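Local atomic coordinates of Rho guanine nucleotide exchange factor 3 (Mus musculus, PDB entry 2Z0Q), a protein that acts as a guanine nucleotide exchange factor for the small GTPases RhoA and RhoB, here represented by its DH-PH domain fragment. Residues A[91-96]-A[176-181]. Residues are numbered along the deposited sequence; the frame is centred on the assembly and turned at random.
Sequences TEHVGP and NDNPDQ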
loop_
_atom_site.group_PDB
_atom_site.type_symbol
_atom_site.label_atom_id
_atom_site.label_comp_id
_atom_site.label_asym_id
_atom_site.label_seq_id
_atom_site.Cartn_x
_atom_site.Cartn_y
_atom_site.Cartn_z
ATOM N N THR A 91 9.871 14.902 29.782
ATOM C CA THR A 91 8.785 15.730 29.259
ATOM C C THR A 91 7.569 15.717 30.173
ATOM O O THR A 91 7.120 14.663 30.615
ATOM C CB THR A 91 8.350 15.250 27.847
ATOM O OG1 THR A 91 9.426 15.433 26.926
ATOM C CG2 THR A 91 7.147 16.074 27.356
ATOM N N GLU A 92 7.043 16.906 30.494
ATOM C CA GLU A 92 5.887 17.030 31.379
ATOM C C GLU A 92 4.567 16.737 30.635
ATOM O O GLU A 92 3.807 15.849 31.024
ATOM C CB GLU A 92 5.818 18.457 31.950
ATOM C CG GLU A 92 4.936 18.575 33.162
ATOM C CD GLU A 92 5.049 19.961 33.838
ATOM O OE1 GLU A 92 6.147 20.570 33.801
ATOM O OE2 GLU A 92 4.047 20.427 34.421
ATOM N N HIS A 93 4.316 17.515 29.591
ATOM C CA HIS A 93 3.100 17.362 28.777
ATOM C C HIS A 93 3.374 17.382 27.294
ATOM O O HIS A 93 4.153 18.244 26.809
ATOM C CB HIS A 93 2.135 18.509 29.039
ATOM C CG HIS A 93 1.865 18.748 30.479
ATOM N ND1 HIS A 93 2.354 19.842 31.149
ATOM C CD2 HIS A 93 1.145 18.043 31.378
ATOM C CE1 HIS A 93 1.942 19.809 32.401
ATOM N NE2 HIS A 93 1.206 18.728 32.566
ATOM N N VAL A 94 2.712 16.471 26.568
ATOM C CA VAL A 94 2.802 16.411 25.120
ATOM C C VAL A 94 1.415 16.679 24.502
ATOM O O VAL A 94 1.283 16.862 23.293
ATOM C CB VAL A 94 3.296 15.018 24.589
ATOM C CG1 VAL A 94 4.720 14.771 25.048
ATOM C CG2 VAL A 94 2.341 13.892 25.055
ATOM N N GLY A 95 0.388 16.737 25.348
ATOM C CA GLY A 95 -0.968 16.922 24.845
ATOM C C GLY A 95 -1.206 18.154 23.986
ATOM O O GLY A 95 -1.658 18.020 22.850
ATOM N N PRO A 96 -0.945 19.358 24.521
ATOM C CA PRO A 96 -1.134 20.620 23.787
ATOM C C PRO A 96 -0.418 20.633 22.449
ATOM O O PRO A 96 -0.969 21.048 21.430
ATOM C CB PRO A 96 -0.604 21.659 24.751
ATOM C CG PRO A 96 -1.043 21.056 26.123
ATOM C CD PRO A 96 -0.648 19.606 25.953
ATOM N N ASN A 176 -4.323 10.325 36.330
ATOM C CA ASN A 176 -5.593 11.061 36.266
ATOM C C ASN A 176 -5.499 12.560 36.569
ATOM O O ASN A 176 -6.345 13.337 36.135
ATOM C CB ASN A 176 -6.640 10.417 37.193
ATOM C CG ASN A 176 -6.859 8.930 36.905
ATOM O OD1 ASN A 176 -6.897 8.493 35.744
ATOM N ND2 ASN A 176 -7.024 8.144 37.972
ATOM N N ASP A 177 -4.474 12.976 37.294
ATOM C CA ASP A 177 -4.317 14.391 37.621
ATOM C C ASP A 177 -3.424 15.130 36.628
ATOM O O ASP A 177 -2.993 16.269 36.872
ATOM C CB ASP A 177 -3.733 14.526 39.028
ATOM C CG ASP A 177 -2.326 13.968 39.124
ATOM O OD1 ASP A 177 -2.054 12.897 38.527
ATOM O OD2 ASP A 177 -1.497 14.599 39.811
ATOM N N ASN A 178 -3.128 14.477 35.502
ATOM C CA ASN A 178 -2.289 15.082 34.487
ATOM C C ASN A 178 -3.229 15.477 33.334
ATOM O O ASN A 178 -3.885 14.614 32.765
ATOM C CB ASN A 178 -1.271 14.059 33.980
ATOM C CG ASN A 178 -0.240 14.673 33.095
ATOM O OD1 ASN A 178 -0.553 15.453 32.197
ATOM N ND2 ASN A 178 1.032 14.317 33.330
ATOM N N PRO A 179 -3.266 16.768 32.957
ATOM C CA PRO A 179 -4.152 17.236 31.877
ATOM C C PRO A 179 -3.898 16.612 30.515
ATOM O O PRO A 179 -4.703 16.757 29.609
ATOM C CB PRO A 179 -3.944 18.750 31.879
ATOM C CG PRO A 179 -2.512 18.891 32.398
ATOM C CD PRO A 179 -2.465 17.885 33.504
ATOM N N ASP A 180 -2.757 15.937 30.375
ATOM C CA ASP A 180 -2.456 15.264 29.122
ATOM C C ASP A 180 -3.509 14.169 28.886
ATOM O O ASP A 180 -3.688 13.736 27.744
ATOM C CB ASP A 180 -1.079 14.609 29.186
ATOM C CG ASP A 180 -0.034 15.350 28.387
ATOM O OD1 ASP A 180 -0.254 16.528 27.976
ATOM O OD2 ASP A 180 1.036 14.746 28.148
ATOM N N GLN A 181 -4.161 13.664 29.933
ATOM C CA GLN A 181 -5.167 12.619 29.673
ATOM C C GLN A 181 -6.204 13.099 28.667
ATOM O O GLN A 181 -6.435 12.456 27.641
ATOM C CB GLN A 181 -5.908 12.180 30.941
ATOM C CG GLN A 181 -5.107 11.467 31.954
ATOM C CD GLN A 181 -5.990 10.715 32.947
ATOM O OE1 GLN A 181 -7.024 11.227 33.403
ATOM N NE2 GLN A 181 -5.588 9.509 33.285
#
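The carboxylate of D180 bridges two successive backbone amides, those of V94 and G95, and so ties the loop entering helix 95-101 to the segment that leads into helix 180-213 in the all-helical DH domain. V94 N gives a nearly straight bond (171°) to the syn lone pair of D180 OD2, 2.9 Å away. G95 N donates a second hydrogen bond, to D180 OD1 at 2.7 Å, from above the carboxylate plane and more bent (145°). Lying at and just before the N-terminus of helix 95-101, the two N-H groups would probably stabilise the negative charge. An alanine in place of D180 would remove both acceptor oxygens and is likely to leave the V94 and G95 amides without these partners, weakening the tie between 91-96 and 176-181. N178, ahead of the turn into helix 180-213, makes a capping bond, its OD1 accepting from D180 N at 2.9 Å. R20 of helix 15-51 touches both N178 and D180 and bonds to E92 O. Around this polar centre, V94 CG2 packs 3.5 Å from D180 OD2, while V94 also meets I24, L81 and L184. H93 packs beside the carboxylate, its CB 3.3 Å from D180 OD1; its ring reaches P179, NE2 3.7 Å from CG. At the edge of the imidazole, in its plane, N178 OD1 sits 3.2 Å from H93 CD2, the ring and amide planes 81° apart.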